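Local coordinates for protein putative isomerase YbhH (Escherichia coli, PDB 6OTV) that probably acts as an isomerase of the PrpF family, built on the diaminopimelate epimerase fold, though its precise reaction is not assigned, at residues 34-38 with 346-350; 41-46 with 80-86; 304-308 with 319-323. All blocks are in the same frame, centred on the assembly; numbering follows the deposited sequence.

Interaction 1: residues 34-38 with 346-350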
loop_
_atom_site.group_PDB
_atom_site.type_symbol
_atom_site.label_atom_id
_atom_site.label_comp_id
_atom_site.label_asym_id
_atom_site.label_seq_id
_atom_site.Cartn_x
_atom_site.Cartn_y
_atom_site.Cartn_z
ATOM N N ILE A 34 27.188 -16.494 -7.450
ATOM C CA ILE A 34 26.338 -17.649 -7.186
ATOM C C ILE A 34 25.219 -17.736 -8.215
ATOM O O ILE A 34 24.911 -18.819 -8.724
ATOM C CB ILE A 34 25.796 -17.582 -5.747
ATOM C CG1 ILE A 34 26.944 -17.774 -4.754
ATOM C CG2 ILE A 34 24.697 -18.614 -5.529
ATOM C CD1 ILE A 34 26.556 -17.552 -3.320
ATOM N N LEU A 35 24.607 -16.596 -8.551
ATOM C CA LEU A 35 23.525 -16.601 -9.529
ATOM C C LEU A 35 24.014 -17.080 -10.890
ATOM O O LEU A 35 23.313 -17.829 -11.581
ATOM C CB LEU A 35 22.906 -15.207 -9.639
ATOM C CG LEU A 35 22.296 -14.631 -8.360
ATOM C CD1 LEU A 35 21.547 -13.336 -8.653
ATOM C CD2 LEU A 35 21.379 -15.647 -7.699
ATOM N N MET A 36 25.216 -16.658 -11.293
ATOM C CA MET A 36 25.781 -17.137 -12.551
ATOM C C MET A 36 26.015 -18.639 -12.506
ATOM O O MET A 36 25.732 -19.350 -13.478
ATOM C CB MET A 36 27.087 -16.404 -12.861
ATOM C CG MET A 36 26.950 -14.897 -13.021
ATOM S SD MET A 36 28.561 -14.101 -13.204
ATOM C CE MET A 36 28.148 -12.389 -12.886
ATOM N N ALA A 37 26.527 -19.143 -11.377
ATOM C CA ALA A 37 26.792 -20.572 -11.255
ATOM C C ALA A 37 25.507 -21.388 -11.240
ATOM O O ALA A 37 25.504 -22.542 -11.683
ATOM C CB ALA A 37 27.609 -20.850 -9.994
ATOM N N ILE A 38 24.411 -20.818 -10.732
ATOM C CA ILE A 38 23.144 -21.542 -10.741
ATOM C C ILE A 38 22.641 -21.714 -12.167
ATOM O O ILE A 38 22.192 -22.799 -12.557
ATOM C CB ILE A 38 22.105 -20.828 -9.856
ATOM C CG1 ILE A 38 22.522 -20.880 -8.384
ATOM C CG2 ILE A 38 20.733 -21.463 -10.021
ATOM C CD1 ILE A 38 21.552 -20.172 -7.457
ATOM N N GLU A 346 17.858 -29.115 -4.562
ATOM C CA GLU A 346 19.165 -28.544 -4.270
ATOM C C GLU A 346 19.946 -28.374 -5.566
ATOM O O GLU A 346 20.000 -29.296 -6.387
ATOM C CB GLU A 346 19.939 -29.441 -3.297
ATOM C CG GLU A 346 21.105 -28.762 -2.600
ATOM C CD GLU A 346 20.670 -27.912 -1.421
ATOM O OE1 GLU A 346 19.484 -27.981 -1.035
ATOM O OE2 GLU A 346 21.522 -27.179 -0.875
ATOM N N VAL A 347 20.549 -27.200 -5.748
ATOM C CA VAL A 347 21.407 -26.920 -6.893
ATOM C C VAL A 347 22.848 -26.865 -6.408
ATOM O O VAL A 347 23.138 -26.268 -5.367
ATOM C CB VAL A 347 21.008 -25.610 -7.603
ATOM C CG1 VAL A 347 22.085 -25.184 -8.599
ATOM C CG2 VAL A 347 19.679 -25.786 -8.317
ATOM N N TYR A 348 23.746 -27.496 -7.160
ATOM C CA TYR A 348 25.151 -27.602 -6.796
ATOM C C TYR A 348 25.989 -26.694 -7.683
ATOM O O TYR A 348 25.762 -26.610 -8.895
ATOM C CB TYR A 348 25.632 -29.052 -6.904
ATOM C CG TYR A 348 24.847 -29.989 -6.011
ATOM C CD1 TYR A 348 25.293 -30.294 -4.730
ATOM C CD2 TYR A 348 23.643 -30.545 -6.437
ATOM C CE1 TYR A 348 24.573 -31.137 -3.904
ATOM C CE2 TYR A 348 22.917 -31.391 -5.615
ATOM C CZ TYR A 348 23.386 -31.681 -4.350
ATOM O OH TYR A 348 22.667 -32.521 -3.525
ATOM N N LEU A 349 26.953 -26.010 -7.069
ATOM C CA LEU A 349 27.785 -25.019 -7.734
ATOM C C LEU A 349 29.167 -25.587 -8.035
ATOM O O LEU A 349 29.770 -26.239 -7.175
ATOM C CB LEU A 349 27.927 -23.773 -6.859
ATOM C CG LEU A 349 26.608 -23.282 -6.254
ATOM C CD1 LEU A 349 26.847 -22.161 -5.251
ATOM C CD2 LEU A 349 25.643 -22.840 -7.353
ATOM N N PRO A 350 29.699 -25.359 -9.247
ATOM C CA PRO A 350 31.014 -25.882 -9.644
ATOM C C PRO A 350 32.165 -25.271 -8.848
ATOM O O PRO A 350 31.962 -24.228 -8.228
ATOM C CB PRO A 350 31.116 -25.498 -11.126
ATOM C CG PRO A 350 30.161 -24.372 -11.304
ATOM C CD PRO A 350 29.042 -24.617 -10.338
#
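This is a purely apolar helix-to-strand contact at the edge of the fold, in which the last turns of helix 28-39 meet the C-terminal end of the chain. No hydrogen bond joins the two segments; within the helix Ile38 N bonds to Ile34 O at 2.9 Å. Leu349 is the centrepiece. Its CB leaves the backbone sideways, but the end of the side chain comes round to the helix, where CD2 lies 3.8 Å from Ala37 CB and 3.8 Å from Ile38 CG1, while CD1 is 4.2 Å from Ile34 CG2. Leucine suits this place because its forked end can touch three helix residues at once. The CA-to-CB bond of Ala37 points toward the tail, and its small methyl lets the backbones come close, with Ala37 CA only 5.8 Å from Leu349 CA. The same methyl carries the ring of Pro350, whose CD is 4.0 Å from Ala37 CB. Further in, the branched side chains of Ile38 and Val347 meet through CG2 and CG1 at 4.2 Å. Backbone hydrogen bonds between Val347 and Ile4 and between Leu349 and Lys2 tie the tail antiparallel to strand 3-11 and to the residue just before it, while on the helix Leu35 and Ile38 rest on Leu19 of strand 14-20.

Interaction 2: residues 41-46 with 80-86. With PO4 (phosphate ion), chain J; ACT (acetate ion), chain G.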
loop_
_atom_site.group_PDB
_atom_site.type_symbol
_atom_site.label_atom_id
_atom_site.label_comp_id
_atom_site.label_asym_id
_atom_site.label_seq_id
_atom_site.Cartn_x
_atom_site.Cartn_y
_atom_site.Cartn_z
ATOM N N SER A 41 25.777 -19.342 -16.508
ATOM C CA SER A 41 26.127 -18.182 -17.316
ATOM C C SER A 41 27.501 -18.351 -17.954
ATOM O O SER A 41 28.437 -18.860 -17.332
ATOM C CB SER A 41 26.105 -16.922 -16.451
ATOM O OG SER A 41 26.499 -15.781 -17.191
ATOM N N GLY A 42 27.616 -17.918 -19.209
ATOM C CA GLY A 42 28.865 -17.959 -19.943
ATOM C C GLY A 42 28.906 -18.966 -21.071
ATOM O O GLY A 42 29.904 -19.010 -21.799
ATOM N N ASN A 43 27.870 -19.779 -21.238
ATOM C CA ASN A 43 27.796 -20.764 -22.307
ATOM C C ASN A 43 26.491 -20.557 -23.059
ATOM O O ASN A 43 25.449 -20.309 -22.444
ATOM C CB ASN A 43 27.884 -22.190 -21.742
ATOM C CG ASN A 43 27.696 -23.253 -22.804
ATOM O OD1 ASN A 43 26.584 -23.733 -23.024
ATOM N ND2 ASN A 43 28.787 -23.635 -23.464
ATOM N N ASP A 44 26.561 -20.651 -24.393
ATOM C CA ASP A 44 25.397 -20.365 -25.229
ATOM C C ASP A 44 24.197 -21.220 -24.846
ATOM O O ASP A 44 23.053 -20.762 -24.943
ATOM C CB ASP A 44 25.740 -20.575 -26.707
ATOM C CG ASP A 44 26.656 -19.495 -27.258
ATOM O OD1 ASP A 44 26.997 -18.556 -26.508
ATOM O OD2 ASP A 44 27.034 -19.589 -28.446
ATOM N N LEU A 45 24.431 -22.453 -24.409
ATOM C CA LEU A 45 23.358 -23.338 -23.980
ATOM C C LEU A 45 23.206 -23.377 -22.467
ATOM O O LEU A 45 22.280 -24.027 -21.969
ATOM C CB LEU A 45 23.593 -24.757 -24.511
ATOM C CG LEU A 45 23.630 -24.900 -26.034
ATOM C CD1 LEU A 45 23.862 -26.348 -26.431
ATOM C CD2 LEU A 45 22.347 -24.367 -26.659
ATOM N N GLU A 46 24.071 -22.673 -21.734
ATOM C CA GLU A 46 24.164 -22.785 -20.278
ATOM C C GLU A 46 24.264 -24.253 -19.871
ATOM O O GLU A 46 23.515 -24.760 -19.031
ATOM C CB GLU A 46 22.995 -22.068 -19.598
ATOM C CG GLU A 46 23.077 -20.551 -19.775
ATOM C CD GLU A 46 21.900 -19.794 -19.189
ATOM O OE1 GLU A 46 20.740 -20.205 -19.413
ATOM O OE2 GLU A 46 22.139 -18.772 -18.510
ATOM N N VAL A 80 20.292 -13.121 -15.594
ATOM C CA VAL A 80 21.592 -13.774 -15.685
ATOM C C VAL A 80 21.924 -13.906 -17.164
ATOM O O VAL A 80 21.282 -14.674 -17.888
ATOM C CB VAL A 80 21.602 -15.133 -14.974
ATOM C CG1 VAL A 80 22.969 -15.786 -15.089
ATOM C CG2 VAL A 80 21.221 -14.962 -13.510
ATOM N N ILE A 81 22.921 -13.139 -17.611
ATOM C CA ILE A 81 23.265 -13.108 -19.025
ATOM C C ILE A 81 23.761 -14.483 -19.465
ATOM O O ILE A 81 24.397 -15.219 -18.699
ATOM C CB ILE A 81 24.314 -12.014 -19.287
ATOM C CG1 ILE A 81 23.834 -10.686 -18.701
ATOM C CG2 ILE A 81 24.574 -11.855 -20.772
ATOM C CD1 ILE A 81 22.493 -10.222 -19.260
ATOM N N VAL A 82 23.450 -14.841 -20.710
ATOM C CA VAL A 82 23.765 -16.172 -21.221
ATOM C C VAL A 82 25.169 -16.237 -21.811
ATOM O O VAL A 82 25.984 -17.072 -21.406
ATOM C CB VAL A 82 22.721 -16.610 -22.268
ATOM C CG1 VAL A 82 23.148 -17.920 -22.919
ATOM C CG2 VAL A 82 21.345 -16.750 -21.629
ATOM N N HIS A 83 25.483 -15.359 -22.764
ATOM C CA HIS A 83 26.727 -15.473 -23.517
ATOM C C HIS A 83 27.931 -14.868 -22.801
ATOM O O HIS A 83 29.050 -14.989 -23.307
ATOM C CB HIS A 83 26.555 -14.835 -24.900
ATOM C CG HIS A 83 25.460 -15.458 -25.712
ATOM N ND1 HIS A 83 25.551 -16.733 -26.229
ATOM C CD2 HIS A 83 24.246 -14.987 -26.084
ATOM C CE1 HIS A 83 24.441 -17.019 -26.888
ATOM N NE2 HIS A 83 23.634 -15.976 -26.815
ATOM N N GLU A 84 27.736 -14.233 -21.648
ATOM C CA GLU A 84 28.850 -13.786 -20.822
ATOM C C GLU A 84 28.423 -13.785 -19.361
ATOM O O GLU A 84 27.236 -13.707 -19.036
ATOM C CB GLU A 84 29.354 -12.398 -21.235
ATOM C CG GLU A 84 28.293 -11.319 -21.258
ATOM C CD GLU A 84 28.837 -9.997 -21.760
ATOM O OE1 GLU A 84 28.650 -8.971 -21.072
ATOM O OE2 GLU A 84 29.466 -9.990 -22.840
ATOM N N GLN A 85 29.418 -13.879 -18.479
ATOM C CA GLN A 85 29.185 -13.979 -17.039
ATOM C C GLN A 85 28.878 -12.590 -16.496
ATOM O O GLN A 85 29.760 -11.857 -16.048
ATOM C CB GLN A 85 30.388 -14.608 -16.346
ATOM C CG GLN A 85 30.641 -16.058 -16.757
ATOM C CD GLN A 85 31.794 -16.691 -16.002
ATOM O OE1 GLN A 85 32.944 -16.280 -16.144
ATOM N NE2 GLN A 85 31.488 -17.696 -15.191
ATOM N N ARG A 86 27.597 -12.228 -16.535
ATOM C CA ARG A 86 27.144 -10.929 -16.064
ATOM C C ARG A 86 25.756 -11.090 -15.462
ATOM O O ARG A 86 24.997 -11.984 -15.848
ATOM C CB ARG A 86 27.126 -9.893 -17.199
ATOM C CG ARG A 86 27.070 -8.446 -16.726
ATOM C CD ARG A 86 27.161 -7.450 -17.881
ATOM N NE ARG A 86 25.875 -7.227 -18.537
ATOM C CZ ARG A 86 25.565 -7.675 -19.749
ATOM N NH1 ARG A 86 26.452 -8.370 -20.446
ATOM N NH2 ARG A 86 24.369 -7.424 -20.268
HETATM P P PO4 J . 22.083 -12.878 -23.539
HETATM O O1 PO4 J . 23.411 -13.590 -23.612
HETATM O O2 PO4 J . 21.158 -13.433 -24.597
HETATM O O3 PO4 J . 21.475 -13.089 -22.173
HETATM O O4 PO4 J . 22.302 -11.401 -23.769
HETATM C C ACT G . 28.075 -26.597 -25.830
HETATM O O ACT G . 29.225 -26.388 -26.298
HETATM O OXT ACT G . 27.228 -25.761 -25.419
HETATM C CH3 ACT G . 27.661 -28.097 -25.762
#
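A strikingly short hydrogen bond from His83 ND1 to Asp44 OD1, 2.3 Å, joins the tips of two irregular loops; both side chains were modelled in two conformations, so the exact length deserves caution. The first loop follows helix 28-39 and contains a type I beta turn from Asn43 to Glu46, closed by Glu46 N to Asn43 O at 2.8 Å. An Asx turn lies within it, Asn43 OD1 accepting from Leu45 N at 2.9 Å, a job the short amide side chain does well. The second loop, after strand 73-80, doubles back through an inverse gamma turn centred on Gln85. Backbone carbonyls of this loop hold the first. Ser41, whose compact hydroxyl can enter the bend, donates OG to Ile81 O at 2.6 Å, and its CB packs on Val80 CG1 at 3.6 Å. Next to it, Gly42 N donates to Val82 O at 2.9 Å. Glycine is needed here: with phi at 110° a CB would be jammed against the preceding carbonyl oxygen and crowd Gln85 CG. Beneath the turn, Val82 fills space with CG1 3.5 Å from Asp44 O and CG2 3.8 Å from Glu46 OE2, a carboxylate oxygen hydrogen-bonded to Ser58. The backbone amides of Val82 and His83 bind a phosphate ion, probably from the crystallisation liquor: Val82 N lies 3.0 Å from its O3, and His83 N 2.9 Å from its O1.

Interaction 3: residues 304-308 with 319-323. With EDO (1,2-ethanediol), chain O.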
loop_
_atom_site.group_PDB
_atom_site.type_symbol
_atom_site.label_atom_id
_atom_site.label_comp_id
_atom_site.label_asym_id
_atom_site.label_seq_id
_atom_site.Cartn_x
_atom_site.Cartn_y
_atom_site.Cartn_z
ATOM N N GLY A 304 -12.261 2.757 -23.907
ATOM C CA GLY A 304 -12.856 2.914 -22.595
ATOM C C GLY A 304 -12.083 2.138 -21.540
ATOM O O GLY A 304 -10.870 1.921 -21.643
ATOM N N TYR A 305 -12.799 1.716 -20.503
ATOM C CA TYR A 305 -12.234 0.866 -19.465
ATOM C C TYR A 305 -12.700 -0.577 -19.637
ATOM O O TYR A 305 -13.720 -0.863 -20.272
ATOM C CB TYR A 305 -12.605 1.375 -18.067
ATOM C CG TYR A 305 -11.920 2.669 -17.680
ATOM C CD1 TYR A 305 -12.635 3.860 -17.601
ATOM C CD2 TYR A 305 -10.559 2.705 -17.409
ATOM C CE1 TYR A 305 -12.008 5.054 -17.254
ATOM C CE2 TYR A 305 -9.927 3.888 -17.065
ATOM C CZ TYR A 305 -10.652 5.059 -16.988
ATOM O OH TYR A 305 -10.008 6.227 -16.643
ATOM N N GLY A 306 -11.925 -1.494 -19.058
ATOM C CA GLY A 306 -12.190 -2.915 -19.157
ATOM C C GLY A 306 -10.986 -3.660 -19.704
ATOM O O GLY A 306 -9.839 -3.331 -19.373
ATOM N N ASN A 307 -11.260 -4.666 -20.532
ATOM C CA ASN A 307 -10.214 -5.488 -21.122
ATOM C C ASN A 307 -9.624 -4.789 -22.344
ATOM O O ASN A 307 -10.344 -4.474 -23.298
ATOM C CB ASN A 307 -10.768 -6.854 -21.505
ATOM C CG ASN A 307 -9.701 -7.776 -22.051
ATOM O OD1 ASN A 307 -9.024 -8.469 -21.295
ATOM N ND2 ASN A 307 -9.544 -7.791 -23.372
ATOM N N ILE A 308 -8.316 -4.564 -22.324
ATOM C CA ILE A 308 -7.603 -3.912 -23.416
ATOM C C ILE A 308 -6.555 -4.893 -23.922
ATOM O O ILE A 308 -5.603 -5.224 -23.203
ATOM C CB ILE A 308 -6.965 -2.592 -22.975
ATOM C CG1 ILE A 308 -8.048 -1.643 -22.466
ATOM C CG2 ILE A 308 -6.196 -1.968 -24.119
ATOM C CD1 ILE A 308 -7.539 -0.275 -22.101
ATOM N N VAL A 319 -4.860 -6.574 -20.779
ATOM C CA VAL A 319 -4.684 -5.719 -19.612
ATOM C C VAL A 319 -6.058 -5.211 -19.202
ATOM O O VAL A 319 -6.781 -4.636 -20.022
ATOM C CB VAL A 319 -3.738 -4.537 -19.887
ATOM C CG1 VAL A 319 -3.533 -3.717 -18.614
ATOM C CG2 VAL A 319 -2.406 -5.023 -20.436
ATOM N N HIS A 320 -6.423 -5.446 -17.945
ATOM C CA HIS A 320 -7.674 -4.938 -17.399
ATOM C C HIS A 320 -7.403 -3.610 -16.707
ATOM O O HIS A 320 -6.572 -3.536 -15.794
ATOM C CB HIS A 320 -8.299 -5.935 -16.424
ATOM C CG HIS A 320 -9.629 -5.498 -15.892
ATOM N ND1 HIS A 320 -9.785 -4.940 -14.641
ATOM C CD2 HIS A 320 -10.864 -5.523 -16.449
ATOM C CE1 HIS A 320 -11.059 -4.648 -14.447
ATOM N NE2 HIS A 320 -11.735 -4.992 -15.529
ATOM N N LEU A 321 -8.089 -2.566 -17.151
ATOM C CA LEU A 321 -7.986 -1.243 -16.558
ATOM C C LEU A 321 -9.228 -0.935 -15.730
ATOM O O LEU A 321 -10.305 -1.498 -15.945
ATOM C CB LEU A 321 -7.801 -0.172 -17.637
ATOM C CG LEU A 321 -6.418 -0.080 -18.277
ATOM C CD1 LEU A 321 -6.308 1.199 -19.082
ATOM C CD2 LEU A 321 -5.336 -0.132 -17.215
ATOM N N SER A 322 -9.061 -0.020 -14.781
ATOM C CA SER A 322 -10.102 0.324 -13.823
ATOM C C SER A 322 -9.702 1.618 -13.131
ATOM O O SER A 322 -8.516 1.870 -12.904
ATOM C CB SER A 322 -10.302 -0.799 -12.798
ATOM O OG SER A 322 -10.962 -0.330 -11.637
ATOM N N ASN A 323 -10.699 2.435 -12.799
ATOM C CA ASN A 323 -10.420 3.705 -12.134
ATOM C C ASN A 323 -11.643 4.112 -11.325
ATOM O O ASN A 323 -12.701 4.381 -11.900
ATOM C CB ASN A 323 -10.050 4.776 -13.157
ATOM C CG ASN A 323 -9.372 5.978 -12.522
ATOM O OD1 ASN A 323 -9.528 6.238 -11.329
ATOM N ND2 ASN A 323 -8.613 6.720 -13.324
HETATM C C1 EDO O . -9.008 2.811 -7.705
HETATM O O1 EDO O . -8.934 3.825 -8.715
HETATM C C2 EDO O . -8.780 1.427 -8.306
HETATM O O2 EDO O . -9.875 1.079 -9.162
#
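Strands 306-312 and 315-322 form an antiparallel beta hairpin, and these segments are its open end, away from the connecting turn. Backbone hydrogen bonds come first. Ile308 and Val319 make a hydrogen-bonded pair, with Ile308 N to Val319 O at 2.8 Å and Val319 N to Ile308 O at 2.9 Å; further along, Leu321 N donates to Gly306 O at 2.9 Å. That same Gly306 O receives a CA-H...O contact from His320 CA at 3.3 Å. Gly306 has backbone angles (125/-142) that would drive a CB into the carbonyl oxygen before it, so glycine is required. Apolar contacts come second. Ile308 CD1 meets Leu321 CD1 at 3.6 Å on the face that also carries Val319, and one residue before Gly306 the edge of the Tyr305 ring brings CD2 to 4.0 Å from Leu321 CB. Polar groups make up the rest. Asn307 and His320, a non-hydrogen-bonded pair, occupy the other face, where Asn307 ND2 bonds to Asp318. Ser322 OG shares a 3.0 Å hydrogen bond with O2 of an ethanediol, probably from the crystallisation liquor, and Asn323 OD1 bonds to Thr330. The chemistry is thus two-faced: branched aliphatic residues look inward, Val319 and Leu321 resting on helix 279-290, while amide and imidazole groups suit the exposed side.

Along the chain, interaction 1 embraces the others: 34-38 opens it, interaction 2 closes at 86, interaction 3 follows at 304-323, and 346-350 ends the chain. Interactions 1 and 2 are neighbours, centres 13 Å apart, joined through the end of helix 28-39: Met36 O lies 3.0 Å from Ser41 N, a probable hydrogen bond, and Met36 CE packs 3.6 Å from Gln85 O. Interaction 3 lies across the chain's centre, about 42 Å from interaction 1 and 39 Å from interaction 2, centre to centre. Strand 332-344 runs between the two halves and pairs with strands on both, 315-322 and 3-11, consistent with the two-lobed diaminopimelate epimerase fold.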